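Local coordinates for pullulanase C protein (Klebsiella pneumoniae subsp. pneumoniae NTUH-K2044, PDB 5HJ1) that probably serves, through its PDZ domain, as the GspC-type component of the type II secretion system, and here binds a fatty acid in a pocket of the domain, at residues Gln14-Leu17 and Thr18-Ile22. Sequence-based numbering, arbitrary orientation.
With VCA (vaccenic acid), chain B.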
ATOM      1  N   GLN A  14      -5.331 -12.740  -3.760  1.00 51.61           N
ATOM      2  CA  GLN A  14      -4.156 -12.330  -4.501  1.00 45.96           C
ATOM      3  C   GLN A  14      -3.120 -12.471  -3.392  1.00 45.25           C
ATOM      4  O   GLN A  14      -3.404 -12.241  -2.218  1.00 50.77           O
ATOM      5  CB  GLN A  14      -4.195 -10.888  -5.062  1.00 43.93           C
ATOM      6  CG  GLN A  14      -5.342 -10.624  -6.013  1.00 47.44           C
ATOM      7  CD  GLN A  14      -6.630 -10.420  -5.267  1.00 46.78           C
ATOM      8  OE1 GLN A  14      -6.626 -10.237  -4.048  1.00 51.22           O
ATOM      9  NE2 GLN A  14      -7.735 -10.428  -5.985  1.00 48.94           N
ATOM     10  N   ASN A  15      -1.953 -12.930  -3.766  1.00 40.27           N
ATOM     11  CA  ASN A  15      -0.868 -13.135  -2.836  1.00 39.60           C
ATOM     12  C   ASN A  15      -0.123 -11.807  -2.730  1.00 32.24           C
ATOM     13  O   ASN A  15       1.018 -11.697  -3.156  1.00 32.14           O
ATOM     14  CB  ASN A  15       0.000 -14.233  -3.424  1.00 42.86           C
ATOM     15  CG  ASN A  15      -0.805 -15.500  -3.682  1.00 49.34           C
ATOM     16  OD1 ASN A  15      -1.631 -15.879  -2.851  1.00 54.31           O
ATOM     17  ND2 ASN A  15      -0.598 -16.136  -4.842  1.00 51.46           N
ATOM     18  N   ILE A  16      -0.801 -10.796  -2.182  1.00 27.56           N
ATOM     19  CA  ILE A  16      -0.207  -9.457  -2.138  1.00 25.15           C
ATOM     20  C   ILE A  16       1.177  -9.414  -1.504  1.00 21.95           C
ATOM     21  O   ILE A  16       2.065  -8.737  -2.024  1.00 21.01           O
ATOM     22  CB  ILE A  16      -1.139  -8.476  -1.428  1.00 24.98           C
ATOM     23  CG1 ILE A  16      -2.426  -8.394  -2.271  1.00 29.53           C
ATOM     24  CG2 ILE A  16      -0.435  -7.109  -1.206  1.00 24.22           C
ATOM     25  CD1 ILE A  16      -3.525  -7.704  -1.559  1.00 30.72           C
ATOM     26  N   LEU A  17       1.398 -10.169  -0.427  1.00 21.67           N
ATOM     27  CA  LEU A  17       2.677 -10.147   0.264  1.00 21.57           C
ATOM     28  C   LEU A  17       3.784 -10.887  -0.506  1.00 21.95           C
ATOM     29  O   LEU A  17       4.930 -10.800  -0.101  1.00 21.55           O
ATOM     30  CB  LEU A  17       2.520 -10.556   1.727  1.00 23.68           C
ATOM     31  CG  LEU A  17       1.655  -9.548   2.546  1.00 25.90           C
ATOM     32  CD1 LEU A  17       1.410 -10.207   3.903  1.00 31.57           C
ATOM     33  CD2 LEU A  17       2.274  -8.176   2.659  1.00 27.01           C
ATOM     34  N   THR A  18       3.419 -11.611  -1.546  1.00 19.98           N
ATOM     35  CA  THR A  18       4.446 -12.168  -2.426  1.00 21.40           C
ATOM     36  C   THR A  18       5.062 -11.049  -3.264  1.00 18.90           C
ATOM     37  O   THR A  18       6.249 -11.136  -3.652  1.00 18.78           O
ATOM     38  CB  THR A  18       3.857 -13.205  -3.369  1.00 22.57           C
ATOM     39  OG1 THR A  18       3.309 -14.301  -2.591  1.00 26.48           O
ATOM     40  CG2 THR A  18       4.908 -13.806  -4.279  1.00 25.09           C
ATOM     41  N   TYR A  19       4.294  -9.983  -3.529  1.00 17.94           N
ATOM     42  CA  TYR A  19       4.768  -8.874  -4.352  1.00 17.41           C
ATOM     43  C   TYR A  19       5.308  -7.723  -3.568  1.00 15.53           C
ATOM     44  O   TYR A  19       6.036  -6.886  -4.133  1.00 15.26           O
ATOM     45  CB  TYR A  19       3.618  -8.334  -5.285  1.00 18.40           C
ATOM     46  CG  TYR A  19       3.070  -9.296  -6.268  1.00 20.75           C
ATOM     47  CD1 TYR A  19       3.682  -9.440  -7.515  1.00 22.49           C
ATOM     48  CD2 TYR A  19       2.009 -10.086  -5.929  1.00 23.08           C
ATOM     49  CE1 TYR A  19       3.143 -10.270  -8.481  1.00 25.65           C
ATOM     50  CE2 TYR A  19       1.519 -11.020  -6.841  1.00 27.39           C
ATOM     51  CZ  TYR A  19       2.130 -11.078  -8.101  1.00 26.39           C
ATOM     52  OH  TYR A  19       1.667 -11.945  -9.102  1.00 31.80           O
ATOM     53  N   LEU A  20       4.963  -7.637  -2.285  1.00 15.43           N
ATOM     54  CA  LEU A  20       5.287  -6.470  -1.463  1.00 16.14           C
ATOM     55  C   LEU A  20       5.777  -6.833  -0.109  1.00 16.32           C
ATOM     56  O   LEU A  20       5.187  -7.730   0.523  1.00 19.24           O
ATOM     57  CB  LEU A  20       4.047  -5.576  -1.229  1.00 17.84           C
ATOM     58  CG  LEU A  20       3.484  -4.910  -2.411  1.00 19.52           C
ATOM     59  CD1 LEU A  20       2.187  -4.181  -2.009  1.00 23.36           C
ATOM     60  CD2 LEU A  20       4.457  -3.890  -2.932  1.00 20.73           C
ATOM     61  N   SER A  21       6.838  -6.202   0.332  1.00 15.81           N
ATOM     62  CA  SER A  21       7.331  -6.201   1.721  1.00 16.96           C
ATOM     63  C   SER A  21       6.886  -4.853   2.289  1.00 17.56           C
ATOM     64  O   SER A  21       7.186  -3.795   1.717  1.00 19.58           O
ATOM     65  CB  SER A  21       8.819  -6.308   1.692  1.00 20.37           C
ATOM     66  OG  SER A  21       9.325  -6.489   3.005  1.00 27.98           O
ATOM     67  N   ILE A  22       6.167  -4.858   3.404  1.00 17.31           N
ATOM     68  CA  ILE A  22       5.485  -3.653   3.935  1.00 17.45           C
ATOM     69  C   ILE A  22       5.802  -3.419   5.380  1.00 19.07           C
ATOM     70  O   ILE A  22       5.811  -4.342   6.184  1.00 20.80           O
ATOM     71  CB  ILE A  22       3.961  -3.815   3.763  1.00 20.42           C
ATOM     72  CG1 ILE A  22       3.601  -4.054   2.328  1.00 22.53           C
ATOM     73  CG2 ILE A  22       3.176  -2.577   4.279  1.00 23.79           C
ATOM     74  CD1 ILE A  22       2.142  -4.385   2.041  1.00 24.03           C
TER
HETATM   75  O2  VCA B 301       0.357 -11.322 -10.977  0.50 41.37           O
HETATM   76  C1  VCA B 301      -0.669 -11.213 -11.682  0.50 43.53           C
HETATM   77  O1  VCA B 301      -0.779 -11.771 -12.799  0.50 38.67           O
HETATM   78  C2  VCA B 301      -1.807 -10.358 -11.161  0.50 40.94           C
HETATM   79  C3  VCA B 301      -2.897 -11.232 -10.544  0.50 41.87           C
HETATM   80  C4  VCA B 301      -3.069 -10.950  -9.053  0.50 39.00           C
HETATM   81  C5  VCA B 301      -2.598  -9.547  -8.687  0.50 41.27           C
HETATM   82  C6  VCA B 301      -1.081  -9.485  -8.630  0.50 37.41           C
HETATM   83  C7  VCA B 301      -0.577  -8.172  -8.048  0.50 34.44           C
HETATM   84  C8  VCA B 301      -1.418  -7.661  -6.879  0.50 34.05           C
HETATM   85  C9  VCA B 301      -0.815  -6.354  -6.378  0.50 36.68           C
HETATM   86  C10 VCA B 301      -1.610  -5.619  -5.305  1.00 36.26           C
HETATM   87  C11 VCA B 301      -0.946  -4.301  -5.129  1.00 36.34           C
HETATM   88  C12 VCA B 301      -1.107  -3.482  -4.110  1.00 35.46           C
HETATM   89  C13 VCA B 301      -1.911  -3.744  -2.859  1.00 35.14           C
HETATM   90  C14 VCA B 301      -1.351  -2.689  -1.923  1.00 35.79           C
HETATM   91  C15 VCA B 301      -1.960  -2.535  -0.545  1.00 40.12           C
HETATM   92  C16 VCA B 301      -0.896  -1.765   0.219  1.00 36.97           C
HETATM   93  C17 VCA B 301      -1.409  -1.006   1.411  1.00 38.95           C
HETATM   94  C18 VCA B 301      -0.202  -0.364   2.065  1.00 34.22           C
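Vaccenic acid lies over one face of the Tyr19 ring, offset toward the rim, with C7 3.7 Å above the ring plane. At the edge, near that plane, sits the carbonyl oxygen of Ile16, while Asn15 O meets Tyr19 CD2 obliquely at 3.4 Å. With CG anti to its own carbonyl carbon (chi1 -62°), the ring is sent out along the lipid, and its OH reaches the acid group: Tyr19 OH and vaccenic acid O2 are 2.4 Å apart, a doubtfully short hydrogen bond, with the proton's acceptor not decided. Near this head, Gln14 CG touches C4. Farther down the alkyl chain, Ile16 and Leu20 run alongside each other, with Ile16 CG2 4.0 Å from Leu20 CD1; Ile16 approaches C10 and C13 of the lipid, and Leu20 CD1 packs on C12 and C14.

A short, weakly bonded turn carries these residues. Thr18 N bonds to Asn15 O at 2.9 Å, approaching from above the carbonyl plane. Ile16 O takes Tyr19 N at 3.0 Å in the same manner and, weakly, Leu20 N, where strand 20-27 begins. The side chains of Leu17 and Ile22 cross nearly at right angles, Leu17 CD2 to Ile22 CD1 3.8 Å, and Ile22 goes on to helix 5-9 through Val6 and Leu9.

The turn therefore gives the PDZ-domain pocket, to which Leu9, Leu44 and Leu100 also belong, two chemistries: a phenol beside the polar acid head, and the branched aliphatic side chains of Ile16 and Leu20 against the apolar tail.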